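PDB 6I86: uncharacterized protein from Chondromyces crocatus, which is of unknown function but, as the crocagin cluster protein CgnJ, probably takes part in the biosynthesis of this ribosomally made peptide product. Local coordinates for residues C25-P30 and D40-L45; W17-D22 and H49-L54; V56-Y61 and K130-E135. All blocks are in the same frame, centred on the assembly; numbering follows the deposited sequence.

Interaction 1. Residues C25-P30 and D40-L45; sequences CSINSP and DRIWRL
Ile27 and Leu45 meet through aliphatic atoms, and the flat groups nearby border the contact from outside. The Phe32 side chain is touched by Ser26, Ile27 and Leu45 and has Arg41 as its cation-pi partner, the Phe21 ring meets Ile27, the Trp17 indole and the Trp33 side chain touch Ile42, and Trp33 NE1 is hydrogen-bonded to Ile27 O. Within this frame Leu45 CD1 is the shared point. It lies 3.8 Å from Ile27 CB and 3.8 Å from Cys25 SG, with the hydroxyl of Ser26 slightly farther off. Cys25 presents its sulphur to both branches of the leucine, because SG stands anti to the backbone N (chi1 -175°); SG is 4.0 Å from Leu45 CD2. One helical turn earlier, Ile42 receives the far end of Ile27, whose CD1 comes to 4.0 Å from Ile42 CG1. That reach depends on a stretched side chain, with CG1 anti to the backbone N (chi1 -165°) and CD1 anti to CA (chi2 168°). No hydrogen bond crosses, and the grip is dispersive. The loop keeps its shape by its own backbone bonds, Asn28 N to Cys25 O at 2.9 Å and Ser29 N to Ser26 O. The arrangement is a short 3-10 turn packed against the apolar flank of helix 38-47, within the helical connection that joins the antiparallel strands 17-22 and 51-55.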
loop_
_atom_site.group_PDB
_atom_site.type_symbol
_atom_site.label_atom_id
_atom_site.label_comp_id
_atom_site.label_asym_id
_atom_site.label_seq_id
_atom_site.Cartn_x
_atom_site.Cartn_y
_atom_site.Cartn_z
ATOM N N CYS A 25 1.480 6.005 -13.103
ATOM C CA CYS A 25 0.048 6.254 -13.003
ATOM C C CYS A 25 -0.228 7.753 -12.953
ATOM O O CYS A 25 0.570 8.534 -12.427
ATOM C CB CYS A 25 -0.526 5.568 -11.762
ATOM S SG CYS A 25 -2.326 5.684 -11.603
ATOM N N SER A 26 -1.375 8.151 -13.517
ATOM C CA SER A 26 -1.728 9.565 -13.591
ATOM C C SER A 26 -1.779 10.213 -12.215
ATOM O O SER A 26 -1.515 11.414 -12.084
ATOM C CB SER A 26 -3.075 9.730 -14.298
ATOM O OG SER A 26 -4.112 9.087 -13.576
ATOM N N ILE A 27 -2.106 9.437 -11.178
ATOM C CA ILE A 27 -2.193 9.976 -9.826
ATOM C C ILE A 27 -0.848 10.488 -9.325
ATOM O O ILE A 27 -0.802 11.280 -8.377
ATOM C CB ILE A 27 -2.770 8.902 -8.876
ATOM C CG1 ILE A 27 -3.222 9.531 -7.556
ATOM C CG2 ILE A 27 -1.758 7.794 -8.641
ATOM C CD1 ILE A 27 -4.058 8.611 -6.690
ATOM N N ASN A 28 0.255 10.066 -9.944
ATOM C CA ASN A 28 1.589 10.483 -9.536
ATOM C C ASN A 28 2.033 11.775 -10.218
ATOM O O ASN A 28 3.237 12.043 -10.299
ATOM C CB ASN A 28 2.598 9.364 -9.814
ATOM C CG ASN A 28 3.806 9.424 -8.893
ATOM O OD1 ASN A 28 3.733 9.964 -7.790
ATOM N ND2 ASN A 28 4.924 8.860 -9.342
ATOM N N SER A 29 1.094 12.577 -10.711
ATOM C CA SER A 29 1.391 13.850 -11.348
ATOM C C SER A 29 0.523 14.943 -10.745
ATOM O O SER A 29 -0.579 14.668 -10.260
ATOM C CB SER A 29 1.161 13.782 -12.866
ATOM O OG SER A 29 2.105 12.926 -13.485
ATOM N N PRO A 30 1.002 16.190 -10.744
ATOM C CA PRO A 30 0.210 17.272 -10.133
ATOM C C PRO A 30 -1.102 17.556 -10.847
ATOM O O PRO A 30 -2.058 18.005 -10.202
ATOM C CB PRO A 30 1.159 18.478 -10.194
ATOM C CG PRO A 30 2.530 17.890 -10.323
ATOM C CD PRO A 30 2.353 16.636 -11.122
ATOM N N ASP A 40 -13.259 11.038 -6.771
ATOM C CA ASP A 40 -13.928 10.141 -7.707
ATOM C C ASP A 40 -12.925 9.476 -8.636
ATOM O O ASP A 40 -13.086 8.305 -8.999
ATOM C CB ASP A 40 -14.977 10.899 -8.521
ATOM C CG ASP A 40 -16.176 11.306 -7.695
ATOM O OD1 ASP A 40 -16.837 12.303 -8.050
ATOM O OD2 ASP A 40 -16.460 10.622 -6.689
ATOM N N ARG A 41 -11.883 10.207 -9.031
ATOM C CA ARG A 41 -10.911 9.653 -9.964
ATOM C C ARG A 41 -9.972 8.669 -9.278
ATOM O O ARG A 41 -9.424 7.778 -9.938
ATOM C CB ARG A 41 -10.135 10.785 -10.637
ATOM C CG ARG A 41 -10.973 11.553 -11.650
ATOM C CD ARG A 41 -10.210 12.684 -12.317
ATOM N NE ARG A 41 -10.152 13.873 -11.475
ATOM C CZ ARG A 41 -9.043 14.331 -10.903
ATOM N NH1 ARG A 41 -7.888 13.709 -11.092
ATOM N NH2 ARG A 41 -9.089 15.419 -10.148
ATOM N N ILE A 42 -9.777 8.804 -7.963
ATOM C CA ILE A 42 -9.071 7.771 -7.209
ATOM C C ILE A 42 -9.854 6.464 -7.251
ATOM O O ILE A 42 -9.293 5.387 -7.486
ATOM C CB ILE A 42 -8.823 8.229 -5.760
ATOM C CG1 ILE A 42 -7.891 9.440 -5.723
ATOM C CG2 ILE A 42 -8.247 7.092 -4.933
ATOM C CD1 ILE A 42 -7.555 9.897 -4.323
ATOM N N TRP A 43 -11.168 6.542 -7.021
ATOM C CA TRP A 43 -11.990 5.335 -7.005
ATOM C C TRP A 43 -12.037 4.674 -8.375
ATOM O O TRP A 43 -12.110 3.444 -8.475
ATOM C CB TRP A 43 -13.400 5.663 -6.522
ATOM C CG TRP A 43 -14.154 4.460 -6.056
ATOM C CD1 TRP A 43 -15.162 3.815 -6.711
ATOM C CD2 TRP A 43 -13.942 3.741 -4.836
ATOM N NE1 TRP A 43 -15.599 2.745 -5.968
ATOM C CE2 TRP A 43 -14.866 2.678 -4.812
ATOM C CE3 TRP A 43 -13.065 3.898 -3.760
ATOM C CZ2 TRP A 43 -14.936 1.777 -3.753
ATOM C CZ3 TRP A 43 -13.135 3.004 -2.712
ATOM C CH2 TRP A 43 -14.065 1.956 -2.714
ATOM N N ARG A 44 -12.009 5.472 -9.444
ATOM C CA ARG A 44 -11.982 4.897 -10.784
ATOM C C ARG A 44 -10.670 4.172 -11.047
ATOM O O ARG A 44 -10.657 3.113 -11.685
ATOM C CB ARG A 44 -12.210 5.984 -11.829
ATOM C CG ARG A 44 -13.608 6.541 -11.818
ATOM C CD ARG A 44 -14.010 6.956 -13.209
ATOM N NE ARG A 44 -13.256 8.106 -13.698
ATOM C CZ ARG A 44 -13.555 9.368 -13.406
ATOM N NH1 ARG A 44 -14.588 9.640 -12.620
ATOM N NH2 ARG A 44 -12.824 10.356 -13.901
ATOM N N LEU A 45 -9.555 4.729 -10.568
ATOM C CA LEU A 45 -8.282 4.026 -10.672
ATOM C C LEU A 45 -8.308 2.726 -9.879
ATOM O O LEU A 45 -7.754 1.711 -10.318
ATOM C CB LEU A 45 -7.142 4.927 -10.196
ATOM C CG LEU A 45 -6.732 6.077 -11.116
ATOM C CD1 LEU A 45 -5.679 6.953 -10.448
ATOM C CD2 LEU A 45 -6.225 5.541 -12.446
#

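Interaction 2. Residues W17-D22 and H49-L54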
loop_
_atom_site.group_PDB
_atom_site.type_symbol
_atom_site.label_atom_id
_atom_site.label_comp_id
_atom_site.label_asym_id
_atom_site.label_seq_id
_atom_site.Cartn_x
_atom_site.Cartn_y
_atom_site.Cartn_z
ATOM N N TRP A 17 -6.533 7.480 3.701
ATOM C CA TRP A 17 -6.167 6.557 2.634
ATOM C C TRP A 17 -4.666 6.565 2.379
ATOM O O TRP A 17 -4.065 7.629 2.192
ATOM C CB TRP A 17 -6.899 6.905 1.337
ATOM C CG TRP A 17 -8.369 6.642 1.365
ATOM C CD1 TRP A 17 -9.073 5.988 2.334
ATOM C CD2 TRP A 17 -9.317 7.012 0.360
ATOM N NE1 TRP A 17 -10.404 5.937 1.998
ATOM C CE2 TRP A 17 -10.580 6.558 0.789
ATOM C CE3 TRP A 17 -9.220 7.687 -0.859
ATOM C CZ2 TRP A 17 -11.738 6.759 0.040
ATOM C CZ3 TRP A 17 -10.369 7.886 -1.601
ATOM C CH2 TRP A 17 -11.611 7.423 -1.150
ATOM N N ILE A 18 -4.072 5.374 2.359
ATOM C CA ILE A 18 -2.754 5.146 1.781
ATOM C C ILE A 18 -2.964 4.510 0.416
ATOM O O ILE A 18 -3.753 3.566 0.280
ATOM C CB ILE A 18 -1.888 4.250 2.685
ATOM C CG1 ILE A 18 -1.716 4.892 4.061
ATOM C CG2 ILE A 18 -0.535 3.999 2.046
ATOM C CD1 ILE A 18 -1.260 3.930 5.140
ATOM N N LEU A 19 -2.277 5.026 -0.601
ATOM C CA LEU A 19 -2.520 4.636 -1.984
ATOM C C LEU A 19 -1.256 4.051 -2.594
ATOM O O LEU A 19 -0.180 4.649 -2.498
ATOM C CB LEU A 19 -3.001 5.835 -2.809
ATOM C CG LEU A 19 -4.227 6.569 -2.264
ATOM C CD1 LEU A 19 -4.419 7.894 -2.984
ATOM C CD2 LEU A 19 -5.478 5.707 -2.375
ATOM N N PHE A 20 -1.392 2.887 -3.226
ATOM C CA PHE A 20 -0.299 2.200 -3.899
ATOM C C PHE A 20 -0.574 2.178 -5.394
ATOM O O PHE A 20 -1.693 1.880 -5.813
ATOM C CB PHE A 20 -0.143 0.760 -3.400
ATOM C CG PHE A 20 0.593 0.637 -2.101
ATOM C CD1 PHE A 20 0.536 1.638 -1.150
ATOM C CD2 PHE A 20 1.348 -0.488 -1.835
ATOM C CE1 PHE A 20 1.218 1.517 0.043
ATOM C CE2 PHE A 20 2.028 -0.611 -0.648
ATOM C CZ PHE A 20 1.964 0.391 0.294
ATOM N N PHE A 21 0.446 2.473 -6.197
ATOM C CA PHE A 21 0.239 2.567 -7.637
ATOM C C PHE A 21 1.580 2.538 -8.354
ATOM O O PHE A 21 2.638 2.738 -7.748
ATOM C CB PHE A 21 -0.530 3.841 -8.010
ATOM C CG PHE A 21 -0.057 5.068 -7.280
ATOM C CD1 PHE A 21 0.947 5.866 -7.808
ATOM C CD2 PHE A 21 -0.609 5.419 -6.057
ATOM C CE1 PHE A 21 1.380 6.996 -7.133
ATOM C CE2 PHE A 21 -0.171 6.543 -5.374
ATOM C CZ PHE A 21 0.823 7.331 -5.913
ATOM N N ASP A 22 1.514 2.290 -9.659
ATOM C CA ASP A 22 2.698 2.379 -10.500
ATOM C C ASP A 22 3.148 3.829 -10.602
ATOM O O ASP A 22 2.328 4.751 -10.606
ATOM C CB ASP A 22 2.408 1.811 -11.888
ATOM C CG ASP A 22 3.661 1.625 -12.719
ATOM O OD1 ASP A 22 4.153 2.621 -13.285
ATOM O OD2 ASP A 22 4.157 0.482 -12.806
ATOM N N HIS A 49 -8.057 -1.311 -11.275
ATOM C CA HIS A 49 -6.909 -2.056 -10.764
ATOM C C HIS A 49 -5.586 -1.356 -11.055
ATOM O O HIS A 49 -4.542 -2.010 -11.150
ATOM C CB HIS A 49 -6.883 -3.489 -11.314
ATOM C CG HIS A 49 -8.231 -4.138 -11.364
ATOM N ND1 HIS A 49 -8.956 -4.434 -10.230
ATOM C CD2 HIS A 49 -8.993 -4.534 -12.412
ATOM C CE1 HIS A 49 -10.103 -4.989 -10.577
ATOM N NE2 HIS A 49 -10.151 -5.061 -11.894
ATOM N N GLU A 50 -5.606 -0.031 -11.206
ATOM C CA GLU A 50 -4.378 0.742 -11.318
ATOM C C GLU A 50 -3.841 1.196 -9.967
ATOM O O GLU A 50 -2.672 1.588 -9.882
ATOM C CB GLU A 50 -4.584 1.966 -12.219
ATOM C CG GLU A 50 -4.797 1.647 -13.689
ATOM C CD GLU A 50 -4.765 2.891 -14.551
ATOM O OE1 GLU A 50 -3.848 3.719 -14.356
ATOM O OE2 GLU A 50 -5.650 3.044 -15.417
ATOM N N LEU A 51 -4.656 1.154 -8.914
ATOM C CA LEU A 51 -4.178 1.462 -7.576
ATOM C C LEU A 51 -4.841 0.535 -6.569
ATOM O O LEU A 51 -5.930 0.001 -6.800
ATOM C CB LEU A 51 -4.417 2.944 -7.199
ATOM C CG LEU A 51 -5.764 3.553 -6.782
ATOM C CD1 LEU A 51 -6.174 3.200 -5.353
ATOM C CD2 LEU A 51 -5.688 5.063 -6.937
ATOM N N VAL A 52 -4.154 0.348 -5.444
ATOM C CA VAL A 52 -4.660 -0.395 -4.297
ATOM C C VAL A 52 -4.808 0.583 -3.139
ATOM O O VAL A 52 -3.938 1.435 -2.922
ATOM C CB VAL A 52 -3.726 -1.569 -3.929
ATOM C CG1 VAL A 52 -4.049 -2.116 -2.548
ATOM C CG2 VAL A 52 -3.823 -2.670 -4.979
ATOM N N LEU A 53 -5.917 0.476 -2.409
ATOM C CA LEU A 53 -6.304 1.465 -1.407
ATOM C C LEU A 53 -6.210 0.844 -0.018
ATOM O O LEU A 53 -6.831 -0.191 0.248
ATOM C CB LEU A 53 -7.718 1.986 -1.688
ATOM C CG LEU A 53 -8.261 3.204 -0.935
ATOM C CD1 LEU A 53 -9.276 3.938 -1.802
ATOM C CD2 LEU A 53 -8.898 2.803 0.390
ATOM N N LEU A 54 -5.438 1.483 0.862
ATOM C CA LEU A 54 -5.279 1.067 2.253
ATOM C C LEU A 54 -5.952 2.099 3.150
ATOM O O LEU A 54 -5.412 3.191 3.361
ATOM C CB LEU A 54 -3.804 0.916 2.614
ATOM C CG LEU A 54 -3.076 -0.337 2.137
ATOM C CD1 LEU A 54 -1.580 -0.090 2.098
ATOM C CD2 LEU A 54 -3.393 -1.486 3.070
HETATM O O HOH W 1 -0.782 1.376 -11.522
#
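Leu54, Phe20 and Leu53 carry the largest share of the buried surface, two on one face of the strand pair and one on the other. Leu54 packs its CB 3.8 Å from Ile18 CB, the residue directly across, and sends CD1 diagonally over the Phe20 ring. This methyl sits 4.2 Å from the ring centroid and 25° off the normal, displaced toward the rim, where CE1 and CZ are its nearest atoms. Phe20 in turn faces Val52 across the pair. On the reverse face Leu53, its CG anti to the backbone N (chi1 -169°), lays both methyls on the Trp17 indole. CD1 stands 3.8 Å from the centroid of the six-membered ring, only 11° off the normal, while CD2 covers the pyrrole side, 3.7 Å from Trp17 CD1. The indole NE1 is tied to Gln55 OE1, which would restrict its swing away from the leucine. Leu53 CG also meets Leu19 CD2 at 4.0 Å, the two side chains lying alongside each other.

Between the two faces, Ile18 and Leu54 exchange backbone bonds (Ile18 N to Leu54 O, 2.8 Å), as do Phe20 and Val52 (Phe20 N to Val52 O, 2.9 Å). Where the strands part, a water lies between Asp22 N and Glu50 O, its approach to the latter unusually short and so doubtful. Ile42 and Leu45 of helix 38-47 touch the Leu51 side chain, and Val52 meets strand 82-90 of the other sheet. This is an antiparallel ladder, pairing outer strand 51-55 with strand 17-22 in a four-stranded sheet.

Interaction 3. Residues V56-Y61 and K130-E135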
loop_
_atom_site.group_PDB
_atom_site.type_symbol
_atom_site.label_atom_id
_atom_site.label_comp_id
_atom_site.label_asym_id
_atom_site.label_seq_id
_atom_site.Cartn_x
_atom_site.Cartn_y
_atom_site.Cartn_z
ATOM N N VAL A 56 -7.286 3.610 6.703
ATOM C CA VAL A 56 -7.047 3.617 8.137
ATOM C C VAL A 56 -8.242 4.283 8.805
ATOM O O VAL A 56 -8.977 5.063 8.192
ATOM C CB VAL A 56 -5.738 4.333 8.525
ATOM C CG1 VAL A 56 -4.552 3.660 7.857
ATOM C CG2 VAL A 56 -5.806 5.810 8.162
ATOM N N VAL A 57 -8.432 3.957 10.081
ATOM C CA VAL A 57 -9.596 4.442 10.811
ATOM C C VAL A 57 -9.376 5.868 11.301
ATOM O O VAL A 57 -10.288 6.700 11.258
ATOM C CB VAL A 57 -9.911 3.482 11.970
ATOM C CG1 VAL A 57 -11.249 3.813 12.587
ATOM C CG2 VAL A 57 -9.888 2.043 11.482
ATOM N N LEU A 58 -8.169 6.168 11.779
ATOM C CA LEU A 58 -7.856 7.489 12.303
ATOM C C LEU A 58 -6.420 7.831 11.937
ATOM O O LEU A 58 -5.645 6.967 11.517
ATOM C CB LEU A 58 -8.052 7.554 13.826
ATOM C CG LEU A 58 -9.389 7.078 14.406
ATOM C CD1 LEU A 58 -9.218 6.684 15.861
ATOM C CD2 LEU A 58 -10.476 8.138 14.261
ATOM N N GLU A 59 -6.071 9.104 12.110
ATOM C CA GLU A 59 -4.740 9.573 11.745
ATOM C C GLU A 59 -3.670 8.935 12.625
ATOM O O GLU A 59 -3.834 8.813 13.843
ATOM C CB GLU A 59 -4.668 11.098 11.850
ATOM C CG GLU A 59 -3.269 11.650 12.130
ATOM C CD GLU A 59 -2.401 11.730 10.886
ATOM O OE1 GLU A 59 -1.161 11.628 11.013
ATOM O OE2 GLU A 59 -2.954 11.902 9.782
ATOM N N GLY A 60 -2.574 8.525 11.998
ATOM C CA GLY A 60 -1.447 7.997 12.734
ATOM C C GLY A 60 -0.264 7.792 11.814
ATOM O O GLY A 60 -0.253 8.257 10.673
ATOM N N TYR A 61 0.742 7.099 12.335
ATOM C CA TYR A 61 1.890 6.658 11.555
ATOM C C TYR A 61 1.853 5.141 11.476
ATOM O O TYR A 61 1.679 4.471 12.498
ATOM C CB TYR A 61 3.207 7.114 12.185
ATOM C CG TYR A 61 3.626 8.521 11.828
ATOM C CD1 TYR A 61 3.151 9.610 12.543
ATOM C CD2 TYR A 61 4.507 8.756 10.782
ATOM C CE1 TYR A 61 3.538 10.897 12.225
ATOM C CE2 TYR A 61 4.902 10.041 10.456
ATOM C CZ TYR A 61 4.413 11.108 11.179
ATOM O OH TYR A 61 4.802 12.390 10.859
ATOM N N LYS A 130 -2.650 0.940 17.799
ATOM C CA LYS A 130 -1.550 1.238 18.706
ATOM C C LYS A 130 -0.768 2.479 18.303
ATOM O O LYS A 130 0.070 2.941 19.083
ATOM C CB LYS A 130 -0.567 0.066 18.779
ATOM C CG LYS A 130 -1.113 -1.228 19.346
ATOM C CD LYS A 130 -0.048 -2.316 19.262
ATOM C CE LYS A 130 -0.598 -3.678 19.649
ATOM N NZ LYS A 130 0.411 -4.751 19.428
ATOM N N HIS A 131 -1.017 3.026 17.112
ATOM C CA HIS A 131 -0.085 3.952 16.480
ATOM C C HIS A 131 -0.746 5.257 16.055
ATOM O O HIS A 131 -0.231 5.951 15.172
ATOM C CB HIS A 131 0.580 3.264 15.288
ATOM C CG HIS A 131 1.271 1.987 15.653
ATOM N ND1 HIS A 131 1.010 0.790 15.021
ATOM C CD2 HIS A 131 2.201 1.718 16.601
ATOM C CE1 HIS A 131 1.756 -0.159 15.561
ATOM N NE2 HIS A 131 2.488 0.378 16.519
ATOM N N TYR A 132 -1.876 5.610 16.671
ATOM C CA TYR A 132 -2.500 6.898 16.397
ATOM C C TYR A 132 -1.739 8.053 17.032
ATOM O O TYR A 132 -1.859 9.190 16.563
ATOM C CB TYR A 132 -3.948 6.898 16.890
ATOM C CG TYR A 132 -4.835 5.891 16.195
ATOM C CD1 TYR A 132 -4.698 5.640 14.836
ATOM C CD2 TYR A 132 -5.808 5.191 16.895
ATOM C CE1 TYR A 132 -5.509 4.720 14.194
ATOM C CE2 TYR A 132 -6.622 4.272 16.262
ATOM C CZ TYR A 132 -6.468 4.038 14.912
ATOM O OH TYR A 132 -7.275 3.121 14.276
ATOM N N ASP A 133 -0.960 7.791 18.082
ATOM C CA ASP A 133 -0.243 8.828 18.811
ATOM C C ASP A 133 1.236 8.892 18.455
ATOM O O ASP A 133 1.986 9.626 19.107
ATOM C CB ASP A 133 -0.402 8.620 20.319
ATOM C CG ASP A 133 -1.828 8.825 20.791
ATOM O OD1 ASP A 133 -2.571 9.577 20.127
ATOM O OD2 ASP A 133 -2.203 8.241 21.829
ATOM N N VAL A 134 1.678 8.139 17.445
ATOM C CA VAL A 134 3.070 8.217 17.020
ATOM C C VAL A 134 3.335 9.596 16.434
ATOM O O VAL A 134 2.599 10.070 15.559
ATOM C CB VAL A 134 3.387 7.097 16.018
ATOM C CG1 VAL A 134 4.827 7.191 15.560
ATOM C CG2 VAL A 134 3.126 5.740 16.649
ATOM N N GLU A 135 4.388 10.252 16.925
ATOM C CA GLU A 135 4.657 11.632 16.533
ATOM C C GLU A 135 5.367 11.728 15.190
ATOM O O GLU A 135 5.175 12.709 14.462
ATOM C CB GLU A 135 5.499 12.328 17.603
ATOM C CG GLU A 135 4.821 12.459 18.954
ATOM C CD GLU A 135 5.808 12.747 20.068
ATOM O OE1 GLU A 135 5.514 12.405 21.233
ATOM O OE2 GLU A 135 6.880 13.316 19.777
#
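The bend that leads into strand 60-69 is clasped by the loop following helix 125-128, Tyr132 packing on residues before Gly60 and Val134 on Tyr61 after it. With CG anti to its carbonyl carbon (chi1 -63°), which swings CG toward Leu58, Tyr132 offers that residue one ring face, the two side chains crossing at about a right angle. Leu58 CB stands 3.9 Å from the ring centroid, 14° off the normal, and Leu58 CD1 reaches Tyr132 CE2 at 3.6 Å. Beyond the ring, Tyr132 OH touches Val57 CB at 3.5 Å and is hydrogen-bonded to Glu128 OE2, which also takes Val57 N. An alanine at Tyr132 would probably leave a gap beside Leu58 and deprive Glu128 of its phenolic mate. At Gly60 the two segments come so close that a beta carbon would run into His131 O. That same oxygen accepts a backbone bond from Tyr61 N at 3.2 Å. Tyr61 CB then packs on Val134 CG1 at 3.7 Å, while Tyr61 CD1 approaches Val134 O at 3.1 Å. Tyr61 O, buried here with His131 CB 3.2 Å away, has no polar partner in the model. The imidazole of His131 turns off to Asp147 and Glu144. The clasp lies at the start of strand 60-69, where Gly60 is hydrogen-bonded to Ala14 and Tyr61 touches Pro13 of the adjoining strand 4-14, while Tyr132 also touches Phe62.

How the interactions relate
Interactions 1 and 2 form one continuous packing unit, their centres 9 Å apart. The stretch between strands 17-22 and 51-55, paired in interaction 2, holds both partners of interaction 1, which lie over the strands: Ile27 CG2 approaches Phe21 CD1 at 3.4 Å, and Leu45 CB meets Leu51 CD2 at 3.6 Å. Leu45 O also probably accepts Glu50 N (2.9 Å), in the Schellman motif that ends the helix. Interaction 3 follows later in the chain, its centre about 19 Å from that of interaction 2 and touching it at Ile18 CD1 and Val56 CG1 (4.3 Å). A glycerol, probably from crystallisation, lies about 4 Å from the Val57 side chain; none of the three contacts can be tied to an active site.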